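Local atomic coordinates of mercuric reductase (Metallosphaera sedula, PDB entry 4YWO), a protein that probably catalyses the NADPH-dependent reduction of Hg(2+) to elemental mercury, using bound FAD, as a homodimer. Residues V54-V59 with W162-A167; K62-I67 with A190-R195; A324-N327 with G331-K334. All coordinates share one frame; numbering follows the deposited sequence.

Contact 1: V54-V59 with W162-A167. With FAD (flavin-adenine dinucleotide), chain B.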
loop_
_atom_site.group_PDB
_atom_site.type_symbol
_atom_site.label_atom_id
_atom_site.label_comp_id
_atom_site.label_asym_id
_atom_site.label_seq_id
_atom_site.Cartn_x
_atom_site.Cartn_y
_atom_site.Cartn_z
ATOM N N VAL A 54 -0.836 22.203 3.194
ATOM C CA VAL A 54 -0.618 22.458 1.781
ATOM C C VAL A 54 0.535 23.373 1.532
ATOM O O VAL A 54 1.212 23.305 0.515
ATOM C CB VAL A 54 -1.938 22.869 1.064
ATOM C CG1 VAL A 54 -2.365 24.286 1.402
ATOM C CG2 VAL A 54 -1.786 22.733 -0.423
ATOM N N ASN A 55 0.767 24.331 2.428
ATOM C CA ASN A 55 1.724 25.415 2.169
ATOM C C ASN A 55 3.100 25.189 2.641
ATOM O O ASN A 55 4.086 25.505 1.905
ATOM C CB ASN A 55 1.178 26.711 2.823
ATOM C CG ASN A 55 -0.070 27.194 2.118
ATOM O OD1 ASN A 55 -0.056 27.461 0.931
ATOM N ND2 ASN A 55 -1.171 27.269 2.843
ATOM N N VAL A 56 3.283 24.637 3.827
ATOM C CA VAL A 56 4.603 24.464 4.431
ATOM C C VAL A 56 4.745 23.173 5.190
ATOM O O VAL A 56 5.671 22.994 6.021
ATOM C CB VAL A 56 5.007 25.592 5.428
ATOM C CG1 VAL A 56 5.265 26.890 4.694
ATOM C CG2 VAL A 56 3.937 25.723 6.504
ATOM N N GLY A 57 3.925 22.206 4.849
ATOM C CA GLY A 57 3.865 20.992 5.621
ATOM C C GLY A 57 3.883 19.766 4.703
ATOM O O GLY A 57 4.899 19.656 3.974
ATOM N N CYS A 58 2.874 18.907 4.803
ATOM C CA CYS A 58 2.874 17.593 4.186
ATOM C C CYS A 58 3.072 17.637 2.685
ATOM O O CYS A 58 3.780 16.797 2.129
ATOM C CB CYS A 58 1.577 16.851 4.517
ATOM S SG CYS A 58 0.598 17.610 5.834
ATOM N N VAL A 59 2.449 18.600 2.016
ATOM C CA VAL A 59 2.541 18.592 0.544
ATOM C C VAL A 59 3.947 18.957 0.011
ATOM O O VAL A 59 4.566 18.163 -0.724
ATOM C CB VAL A 59 1.447 19.460 -0.086
ATOM C CG1 VAL A 59 1.684 19.655 -1.529
ATOM C CG2 VAL A 59 0.114 18.810 0.225
ATOM N N TRP A 162 16.807 27.932 10.674
ATOM C CA TRP A 162 15.717 27.590 9.827
ATOM C C TRP A 162 14.699 26.789 10.657
ATOM O O TRP A 162 15.062 26.047 11.580
ATOM C CB TRP A 162 16.140 26.762 8.658
ATOM C CG TRP A 162 16.859 27.462 7.604
ATOM C CD1 TRP A 162 17.098 28.816 7.512
ATOM C CD2 TRP A 162 17.389 26.871 6.406
ATOM N NE1 TRP A 162 17.776 29.092 6.319
ATOM C CE2 TRP A 162 17.965 27.908 5.645
ATOM C CE3 TRP A 162 17.464 25.570 5.939
ATOM C CZ2 TRP A 162 18.602 27.664 4.443
ATOM C CZ3 TRP A 162 18.152 25.335 4.743
ATOM C CH2 TRP A 162 18.647 26.375 3.994
ATOM N N THR A 163 13.457 26.950 10.248
ATOM C CA THR A 163 12.394 26.042 10.634
ATOM C C THR A 163 11.975 25.304 9.351
ATOM O O THR A 163 12.559 25.482 8.282
ATOM C CB THR A 163 11.176 26.702 11.228
ATOM O OG1 THR A 163 10.498 27.494 10.252
ATOM C CG2 THR A 163 11.542 27.549 12.426
ATOM N N ASN A 164 10.911 24.486 9.436
ATOM C CA ASN A 164 10.392 23.879 8.198
ATOM C C ASN A 164 10.126 24.809 7.041
ATOM O O ASN A 164 10.355 24.428 5.879
ATOM C CB ASN A 164 9.108 23.039 8.569
ATOM C CG ASN A 164 8.005 23.895 9.186
ATOM O OD1 ASN A 164 8.142 24.386 10.294
ATOM N ND2 ASN A 164 6.943 24.215 8.416
ATOM N N ARG A 165 9.632 26.017 7.324
ATOM C CA ARG A 165 9.304 26.952 6.315
ATOM C C ARG A 165 10.529 27.254 5.465
ATOM O O ARG A 165 10.472 27.227 4.244
ATOM C CB ARG A 165 8.771 28.257 6.953
ATOM C CG ARG A 165 8.390 29.244 5.946
ATOM C CD ARG A 165 7.891 30.553 6.600
ATOM N NE ARG A 165 6.751 30.292 7.461
ATOM C CZ ARG A 165 5.474 30.203 7.026
ATOM N NH1 ARG A 165 5.156 30.352 5.737
ATOM N NH2 ARG A 165 4.505 29.952 7.892
ATOM N N GLU A 166 11.622 27.571 6.108
ATOM C CA GLU A 166 12.820 27.906 5.359
ATOM C C GLU A 166 13.468 26.736 4.738
ATOM O O GLU A 166 14.047 26.863 3.678
ATOM C CB GLU A 166 13.797 28.628 6.284
ATOM C CG GLU A 166 13.288 29.955 6.770
ATOM C CD GLU A 166 12.314 29.923 7.922
ATOM O OE1 GLU A 166 12.259 29.009 8.732
ATOM O OE2 GLU A 166 11.425 30.776 7.953
ATOM N N ALA A 167 13.427 25.559 5.417
ATOM C CA ALA A 167 14.065 24.342 4.853
ATOM C C ALA A 167 13.342 23.888 3.568
ATOM O O ALA A 167 13.944 23.259 2.693
ATOM C CB ALA A 167 14.120 23.209 5.908
HETATM P PA FAD B . -3.376 24.869 10.789
HETATM O O1A FAD B . -3.567 24.349 9.384
HETATM O O2A FAD B . -2.092 25.569 11.165
HETATM O O5B FAD B . -4.605 25.850 11.134
HETATM C C5B FAD B . -4.365 27.149 11.672
HETATM C C4B FAD B . -4.770 28.203 10.649
HETATM O O4B FAD B . -5.673 29.136 11.249
HETATM C C3B FAD B . -3.562 28.979 10.149
HETATM O O3B FAD B . -3.430 28.822 8.734
HETATM C C2B FAD B . -3.821 30.433 10.489
HETATM O O2B FAD B . -3.856 31.217 9.293
HETATM C C1B FAD B . -5.176 30.475 11.179
HETATM N N9A FAD B . -5.023 31.026 12.549
HETATM C C8A FAD B . -4.149 30.595 13.477
HETATM N N7A FAD B . -4.263 31.310 14.626
HETATM C C5A FAD B . -5.232 32.225 14.438
HETATM C C6A FAD B . -5.858 33.298 15.246
HETATM N N6A FAD B . -5.460 33.541 16.518
HETATM N N1A FAD B . -6.841 34.026 14.670
HETATM C C2A FAD B . -7.246 33.795 13.407
HETATM N N3A FAD B . -6.722 32.838 12.618
HETATM C C4A FAD B . -5.730 32.034 13.067
HETATM N N1 FAD B . 0.668 15.636 8.749
HETATM C C2 FAD B . 0.360 14.498 8.078
HETATM O O2 FAD B . -0.694 13.895 8.372
HETATM N N3 FAD B . 1.143 13.993 7.107
HETATM C C4 FAD B . 2.286 14.579 6.734
HETATM O O4 FAD B . 2.992 14.084 5.827
HETATM C C4X FAD B . 2.696 15.829 7.419
HETATM N N5 FAD B . 3.836 16.481 7.100
HETATM C C5X FAD B . 4.183 17.620 7.744
HETATM C C6 FAD B . 5.361 18.274 7.399
HETATM C C7 FAD B . 5.725 19.445 8.055
HETATM C C7M FAD B . 7.001 20.152 7.680
HETATM C C8 FAD B . 4.856 20.000 9.127
HETATM C C8M FAD B . 5.254 21.268 9.836
HETATM C C9 FAD B . 3.679 19.349 9.475
HETATM C C9A FAD B . 3.314 18.179 8.819
HETATM N N10 FAD B . 2.123 17.513 9.165
HETATM C C10 FAD B . 1.792 16.331 8.476
HETATM C "C1'" FAD B . 1.248 18.037 10.217
HETATM C "C2'" FAD B . 0.050 18.733 9.583
HETATM O "O2'" FAD B . 0.508 19.685 8.616
HETATM C "C3'" FAD B . -0.790 19.443 10.637
HETATM O "O3'" FAD B . -1.114 18.525 11.687
HETATM C "C4'" FAD B . -2.075 19.994 10.031
HETATM O "O4'" FAD B . -1.758 21.049 9.117
HETATM C "C5'" FAD B . -3.008 20.523 11.113
HETATM O "O5'" FAD B . -3.889 21.493 10.550
HETATM P P FAD B . -4.698 22.510 11.500
HETATM O O1P FAD B . -5.807 23.134 10.685
HETATM O O2P FAD B . -5.022 21.797 12.790
HETATM O O3P FAD B . -3.603 23.647 11.813
#
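The backbones of V56 and R165 come closest here, with their CA atoms 5.6 Å apart, where the segment around V56 meets the first turn of helix 164-168. After V56 the chain breaks at G57, which occupies the N-cap position of helix 58-78, while T163 is the N-cap of helix 164-168 and forms a capping box with E166. One carboxylate oxygen closes that box: E166 OE1 accepts from both T163 N and T163 OG1, each at 2.8 Å.

A single hydrogen bond joins the segments. N164 ND2 donates to V56 O over 3.0 Å, with the acceptor close to the amide plane of N164 and the donor nitrogen lying off the V56 carbonyl plane (29°). N164 CG sits between its own backbone N and carbonyl carbon (chi1 60°), which turns the carboxamide toward V56; the two side chains meet at about a right angle. V56 CG1 lies over one face of the R165 guanidinium, 3.6 Å from R165 NH1, because the arginine chain bends at chi3 (-59°).

V56 O and N164 ND2 also face the flavin, V56 O at 3.5 Å from FAD C7M and N164 ND2 at 3.7 Å from FAD C8M. Next along the chain, G57 C lies 3.4 Å from FAD C6. C58 SG, in disulfide linkage with C53, stands 3.2 Å from FAD C10, as expected for the flavin-side cysteine of the redox-active CxxxxC motif in pyridine nucleotide-disulfide oxidoreductases.

V54 and V59 pack on M99 of helix 87-110, and F437 of the second subunit touches C58 and V59. In the second segment, N164 and A167 rest on F189 of helix 184-194, while W162 pairs through its backbone with I261 and L263 at strand 260-263.

Contact 2: K62-I67 with A190-R195. With FAD (flavin-adenine dinucleotide), chain B.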
loop_
_atom_site.group_PDB
_atom_site.type_symbol
_atom_site.label_atom_id
_atom_site.label_comp_id
_atom_site.label_asym_id
_atom_site.label_seq_id
_atom_site.Cartn_x
_atom_site.Cartn_y
_atom_site.Cartn_z
ATOM N N LYS A 62 6.613 16.135 1.229
ATOM C CA LYS A 62 6.559 14.835 0.478
ATOM C C LYS A 62 7.029 15.052 -0.922
ATOM O O LYS A 62 7.583 14.134 -1.529
ATOM C CB LYS A 62 5.166 14.192 0.639
ATOM C CG LYS A 62 5.011 13.294 1.938
ATOM C CD LYS A 62 5.701 13.771 3.272
ATOM C CE LYS A 62 4.862 14.352 4.240
ATOM N NZ LYS A 62 5.813 14.751 5.331
ATOM N N ARG A 63 6.748 16.197 -1.531
ATOM C CA ARG A 63 7.263 16.411 -2.868
ATOM C C ARG A 63 8.770 16.387 -2.873
ATOM O O ARG A 63 9.397 15.764 -3.754
ATOM C CB ARG A 63 6.723 17.715 -3.462
ATOM C CG ARG A 63 7.343 18.099 -4.802
ATOM C CD ARG A 63 6.928 17.070 -5.890
ATOM N NE ARG A 63 7.252 17.616 -7.172
ATOM C CZ ARG A 63 7.010 16.987 -8.298
ATOM N NH1 ARG A 63 6.426 15.800 -8.314
ATOM N NH2 ARG A 63 7.443 17.552 -9.435
ATOM N N MET A 64 9.397 17.096 -1.924
ATOM C CA MET A 64 10.857 17.124 -1.954
ATOM C C MET A 64 11.469 15.747 -1.605
ATOM O O MET A 64 12.500 15.334 -2.154
ATOM C CB MET A 64 11.409 18.124 -1.001
ATOM C CG MET A 64 11.072 19.558 -1.329
ATOM S SD MET A 64 11.342 19.998 -3.082
ATOM C CE MET A 64 12.972 19.612 -3.352
ATOM N N LEU A 65 10.800 14.947 -0.774
ATOM C CA LEU A 65 11.305 13.605 -0.497
ATOM C C LEU A 65 11.159 12.711 -1.698
ATOM O O LEU A 65 12.041 11.860 -1.909
ATOM C CB LEU A 65 10.516 12.934 0.711
ATOM C CG LEU A 65 10.908 13.512 2.074
ATOM C CD1 LEU A 65 9.828 13.174 3.075
ATOM C CD2 LEU A 65 12.189 12.897 2.501
ATOM N N TYR A 66 10.132 12.912 -2.520
ATOM C CA TYR A 66 9.923 12.153 -3.794
ATOM C C TYR A 66 11.072 12.459 -4.758
ATOM O O TYR A 66 11.720 11.541 -5.306
ATOM C CB TYR A 66 8.569 12.434 -4.374
ATOM C CG TYR A 66 8.447 11.961 -5.807
ATOM C CD1 TYR A 66 8.302 10.648 -6.059
ATOM C CD2 TYR A 66 8.485 12.870 -6.870
ATOM C CE1 TYR A 66 8.196 10.239 -7.383
ATOM C CE2 TYR A 66 8.385 12.458 -8.175
ATOM C CZ TYR A 66 8.316 11.149 -8.398
ATOM O OH TYR A 66 8.201 10.793 -9.772
ATOM N N ILE A 67 11.322 13.748 -4.899
ATOM C CA ILE A 67 12.446 14.199 -5.801
ATOM C C ILE A 67 13.739 13.625 -5.300
ATOM O O ILE A 67 14.546 13.064 -6.099
ATOM C CB ILE A 67 12.537 15.714 -5.804
ATOM C CG1 ILE A 67 11.348 16.209 -6.551
ATOM C CG2 ILE A 67 13.789 16.115 -6.621
ATOM C CD1 ILE A 67 11.234 17.654 -6.491
ATOM N N ALA A 190 16.406 15.397 7.472
ATOM C CA ALA A 190 17.751 14.873 7.370
ATOM C C ALA A 190 17.931 13.986 6.158
ATOM O O ALA A 190 18.947 14.112 5.432
ATOM C CB ALA A 190 18.186 14.144 8.606
ATOM N N GLN A 191 17.003 13.091 5.862
ATOM C CA GLN A 191 17.123 12.292 4.697
ATOM C C GLN A 191 17.005 13.142 3.420
ATOM O O GLN A 191 17.766 12.963 2.516
ATOM C CB GLN A 191 16.067 11.187 4.663
ATOM C CG GLN A 191 16.194 10.376 3.390
ATOM C CD GLN A 191 15.290 9.107 3.436
ATOM O OE1 GLN A 191 14.249 9.139 2.739
ATOM N NE2 GLN A 191 15.894 8.028 3.792
ATOM N N MET A 192 16.090 14.101 3.370
ATOM C CA MET A 192 15.898 14.962 2.284
ATOM C C MET A 192 17.200 15.702 1.944
ATOM O O MET A 192 17.667 15.615 0.798
ATOM C CB MET A 192 14.820 15.999 2.576
ATOM C CG MET A 192 14.442 16.997 1.492
ATOM S SD MET A 192 13.433 18.363 2.108
ATOM C CE MET A 192 11.970 17.512 2.761
ATOM N N TYR A 193 17.831 16.332 2.963
ATOM C CA TYR A 193 19.027 17.148 2.649
ATOM C C TYR A 193 20.202 16.301 2.432
ATOM O O TYR A 193 21.020 16.584 1.529
ATOM C CB TYR A 193 19.224 18.188 3.793
ATOM C CG TYR A 193 18.489 19.495 3.532
ATOM C CD1 TYR A 193 17.093 19.617 3.530
ATOM C CD2 TYR A 193 19.196 20.664 3.159
ATOM C CE1 TYR A 193 16.435 20.809 3.169
ATOM C CE2 TYR A 193 18.556 21.821 2.878
ATOM C CZ TYR A 193 17.207 21.934 2.868
ATOM O OH TYR A 193 16.592 23.089 2.527
ATOM N N SER A 194 20.347 15.170 3.122
ATOM C CA SER A 194 21.480 14.276 2.800
ATOM C C SER A 194 21.441 13.767 1.370
ATOM O O SER A 194 22.471 13.680 0.677
ATOM C CB SER A 194 21.598 13.171 3.820
ATOM O OG SER A 194 20.530 12.277 3.773
ATOM N N ARG A 195 20.254 13.575 0.842
ATOM C CA ARG A 195 20.043 13.093 -0.552
ATOM C C ARG A 195 20.193 14.242 -1.548
ATOM O O ARG A 195 19.954 14.123 -2.744
ATOM C CB ARG A 195 18.700 12.355 -0.664
ATOM C CG ARG A 195 18.715 11.049 0.056
ATOM C CD ARG A 195 17.378 10.321 -0.150
ATOM N NE ARG A 195 17.451 8.942 0.345
ATOM C CZ ARG A 195 16.577 7.958 -0.007
ATOM N NH1 ARG A 195 15.514 8.261 -0.700
ATOM N NH2 ARG A 195 16.884 6.723 0.406
HETATM P PA FAD B . -3.376 24.869 10.789
HETATM O O1A FAD B . -3.567 24.349 9.384
HETATM O O2A FAD B . -2.092 25.569 11.165
HETATM O O5B FAD B . -4.605 25.850 11.134
HETATM C C5B FAD B . -4.365 27.149 11.672
HETATM C C4B FAD B . -4.770 28.203 10.649
HETATM O O4B FAD B . -5.673 29.136 11.249
HETATM C C3B FAD B . -3.562 28.979 10.149
HETATM O O3B FAD B . -3.430 28.822 8.734
HETATM C C2B FAD B . -3.821 30.433 10.489
HETATM O O2B FAD B . -3.856 31.217 9.293
HETATM C C1B FAD B . -5.176 30.475 11.179
HETATM N N9A FAD B . -5.023 31.026 12.549
HETATM C C8A FAD B . -4.149 30.595 13.477
HETATM N N7A FAD B . -4.263 31.310 14.626
HETATM C C5A FAD B . -5.232 32.225 14.438
HETATM C C6A FAD B . -5.858 33.298 15.246
HETATM N N6A FAD B . -5.460 33.541 16.518
HETATM N N1A FAD B . -6.841 34.026 14.670
HETATM C C2A FAD B . -7.246 33.795 13.407
HETATM N N3A FAD B . -6.722 32.838 12.618
HETATM C C4A FAD B . -5.730 32.034 13.067
HETATM N N1 FAD B . 0.668 15.636 8.749
HETATM C C2 FAD B . 0.360 14.498 8.078
HETATM O O2 FAD B . -0.694 13.895 8.372
HETATM N N3 FAD B . 1.143 13.993 7.107
HETATM C C4 FAD B . 2.286 14.579 6.734
HETATM O O4 FAD B . 2.992 14.084 5.827
HETATM C C4X FAD B . 2.696 15.829 7.419
HETATM N N5 FAD B . 3.836 16.481 7.100
HETATM C C5X FAD B . 4.183 17.620 7.744
HETATM C C6 FAD B . 5.361 18.274 7.399
HETATM C C7 FAD B . 5.725 19.445 8.055
HETATM C C7M FAD B . 7.001 20.152 7.680
HETATM C C8 FAD B . 4.856 20.000 9.127
HETATM C C8M FAD B . 5.254 21.268 9.836
HETATM C C9 FAD B . 3.679 19.349 9.475
HETATM C C9A FAD B . 3.314 18.179 8.819
HETATM N N10 FAD B . 2.123 17.513 9.165
HETATM C C10 FAD B . 1.792 16.331 8.476
HETATM C "C1'" FAD B . 1.248 18.037 10.217
HETATM C "C2'" FAD B . 0.050 18.733 9.583
HETATM O "O2'" FAD B . 0.508 19.685 8.616
HETATM C "C3'" FAD B . -0.790 19.443 10.637
HETATM O "O3'" FAD B . -1.114 18.525 11.687
HETATM C "C4'" FAD B . -2.075 19.994 10.031
HETATM O "O4'" FAD B . -1.758 21.049 9.117
HETATM C "C5'" FAD B . -3.008 20.523 11.113
HETATM O "O5'" FAD B . -3.889 21.493 10.550
HETATM P P FAD B . -4.698 22.510 11.500
HETATM O O1P FAD B . -5.807 23.134 10.685
HETATM O O2P FAD B . -5.022 21.797 12.790
HETATM O O3P FAD B . -3.603 23.647 11.813
HETATM O O HOH W 1 13.862 10.474 -0.056
#
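Q191 OE1 approaches L65 CD2 across the contact at 4.3 Å, and the same oxygen lies above the centre of one face of the R195 guanidinium, 3.7 Å from its plane. Beside these flat groups a water lies within hydrogen-bonding distance of L65 O and Q191 OE1 and accepts a weak bond from R195 NH1. Q348 holds the polar ends further, its N bonding Q191 OE1 and its OE1 bonding R195 NH1, while D228 forms a salt bridge with R195 NE.

Apolar packing otherwise carries the contact. M192 runs extended from its helix, CG anti to the backbone N (chi1 -178°), which carries SD to 3.7 Å from M64 CB; the bend at chi3 then folds M192 CE back to 3.9 Å from M64 CB. L65 crosses M192 at about a right angle, its CD2 4.1 Å from M192 CB.

Helix 58-78, which starts at the redox disulfide, thus meets helix 184-194, which follows strand 176-180 of the four-stranded parallel sheet, probably the NADPH-binding domain, as in relatives. The short helical segments cross at 44°, with their axes 9.3 Å apart.

K62 points away from this interface toward the flavin. Its end is modelled too close to FAD, so its pairing with E188 and its probable bond to FAD N5 are to be taken with reserve.

Contact 3: A324-N327 with G331-K334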
loop_
_atom_site.group_PDB
_atom_site.type_symbol
_atom_site.label_atom_id
_atom_site.label_comp_id
_atom_site.label_asym_id
_atom_site.label_seq_id
_atom_site.Cartn_x
_atom_site.Cartn_y
_atom_site.Cartn_z
ATOM N N ALA A 324 -16.256 18.092 15.479
ATOM C CA ALA A 324 -16.475 19.239 16.420
ATOM C C ALA A 324 -17.662 20.006 15.922
ATOM O O ALA A 324 -18.525 20.402 16.759
ATOM C CB ALA A 324 -15.243 20.112 16.506
ATOM N N THR A 325 -17.741 20.209 14.625
ATOM C CA THR A 325 -18.785 20.980 13.991
ATOM C C THR A 325 -20.140 20.255 14.183
ATOM O O THR A 325 -21.167 20.851 14.553
ATOM C CB THR A 325 -18.457 21.333 12.616
ATOM O OG1 THR A 325 -17.282 22.124 12.548
ATOM C CG2 THR A 325 -19.574 21.993 11.846
ATOM N N GLU A 326 -20.162 18.960 13.863
ATOM C CA GLU A 326 -21.401 18.226 14.029
ATOM C C GLU A 326 -21.818 18.244 15.436
ATOM O O GLU A 326 -23.092 18.427 15.717
ATOM C CB GLU A 326 -21.195 16.772 13.486
ATOM C CG GLU A 326 -22.474 16.002 13.583
ATOM C CD GLU A 326 -22.417 14.662 12.884
ATOM O OE1 GLU A 326 -21.329 14.276 12.383
ATOM O OE2 GLU A 326 -23.450 13.959 12.945
ATOM N N ASN A 327 -20.932 18.040 16.411
ATOM C CA ASN A 327 -21.350 18.046 17.837
ATOM C C ASN A 327 -21.879 19.456 18.215
ATOM O O ASN A 327 -22.928 19.634 18.922
ATOM C CB ASN A 327 -20.263 17.702 18.778
ATOM C CG ASN A 327 -19.853 16.172 18.706
ATOM O OD1 ASN A 327 -20.602 15.403 18.178
ATOM N ND2 ASN A 327 -18.794 15.804 19.318
ATOM N N GLY A 331 -25.914 18.823 18.453
ATOM C CA GLY A 331 -26.061 18.315 19.757
ATOM C C GLY A 331 -25.620 16.840 19.916
ATOM O O GLY A 331 -25.875 16.199 20.936
ATOM N N SER A 332 -24.874 16.343 18.938
ATOM C CA SER A 332 -24.376 14.921 18.998
ATOM C C SER A 332 -23.226 14.814 20.020
ATOM O O SER A 332 -22.645 15.827 20.559
ATOM C CB SER A 332 -24.053 14.423 17.601
ATOM O OG SER A 332 -23.126 15.334 16.989
ATOM N N HIS A 333 -22.808 13.556 20.252
ATOM C CA HIS A 333 -21.839 13.224 21.224
ATOM C C HIS A 333 -20.775 12.273 20.584
ATOM O O HIS A 333 -20.304 11.358 21.282
ATOM C CB HIS A 333 -22.559 12.603 22.359
ATOM C CG HIS A 333 -23.454 13.562 23.065
ATOM N ND1 HIS A 333 -22.965 14.464 23.972
ATOM C CD2 HIS A 333 -24.791 13.789 22.962
ATOM C CE1 HIS A 333 -23.979 15.196 24.440
ATOM N NE2 HIS A 333 -25.085 14.803 23.843
ATOM N N LYS A 334 -20.377 12.608 19.340
ATOM C CA LYS A 334 -19.366 11.868 18.524
ATOM C C LYS A 334 -17.973 12.134 18.976
ATOM O O LYS A 334 -17.645 13.230 19.534
ATOM C CB LYS A 334 -19.515 12.160 17.090
ATOM C CG LYS A 334 -20.927 11.810 16.658
ATOM C CD LYS A 334 -21.116 11.723 15.174
ATOM C CE LYS A 334 -22.498 11.095 14.942
ATOM N NZ LYS A 334 -22.959 11.376 13.559
HETATM O O HOH W 2 -23.052 18.255 21.466
#
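The carboxamide of N327 stands against the backbone of K334 and meets it at both of its polar atoms. N327 ND2 donates to K334 O over 2.8 Å, with the acceptor in the amide plane and the bond nearly straight (164°), while N327 OD1 accepts from K334 N at 3.0 Å, the donor tilted from the carbonyl plane. With CG anti to its carbonyl carbon (chi1 -71°), N327 directs this amide toward the K334 backbone. S332 OG comes to N327 OD1 from another direction, in the carbonyl plane on a lone pair, at 2.8 Å.

E326 reaches out fully extended and crosses the equally extended K334 at a slant. Their ends form a salt bridge in which K334 NZ meets E326 OE2 at 2.7 Å, from above the carboxylate plane.

Helix 314-330 ends just before G331, which leaves the helical conformation with positive phi (80°) while its N still bonds N327 O. A water donates to N327 O and S332 O, joining the helix end to the loop. T325 packs on helix 25-36, and A324 and N327 pack on Y302 of strand 301-303.

Two donors grip N327 OD1, which probably offsets the nearby carbonyl oxygen of S332, and ND2 has a second acceptor in E293 O. The amide is therefore fixed in rotation by bonds at both polar atoms; the positive-phi glycine and these directed bonds together probably define the turn.

Overall arrangement
Contacts 1 and 2 have centres about 12 Å apart and share helix 58-78; they meet directly where A167 O of the first probably bonds Y193 OH of the second. Both touch FAD and the second subunit. Contact 2 is buried and mostly apolar, with a water and the R195 guanidinium beside the apolar packing, whereas contact 1 is partly buried, joined by one amide-to-carbonyl bond, with an exposed arginine. Contact 3 stands apart on the surface, about 32 Å from contact 1 and 39 Å from contact 2 between centres, and touches no other subunit. Its short-range bonds close a helix end, while the other two join elements over a hundred residues apart.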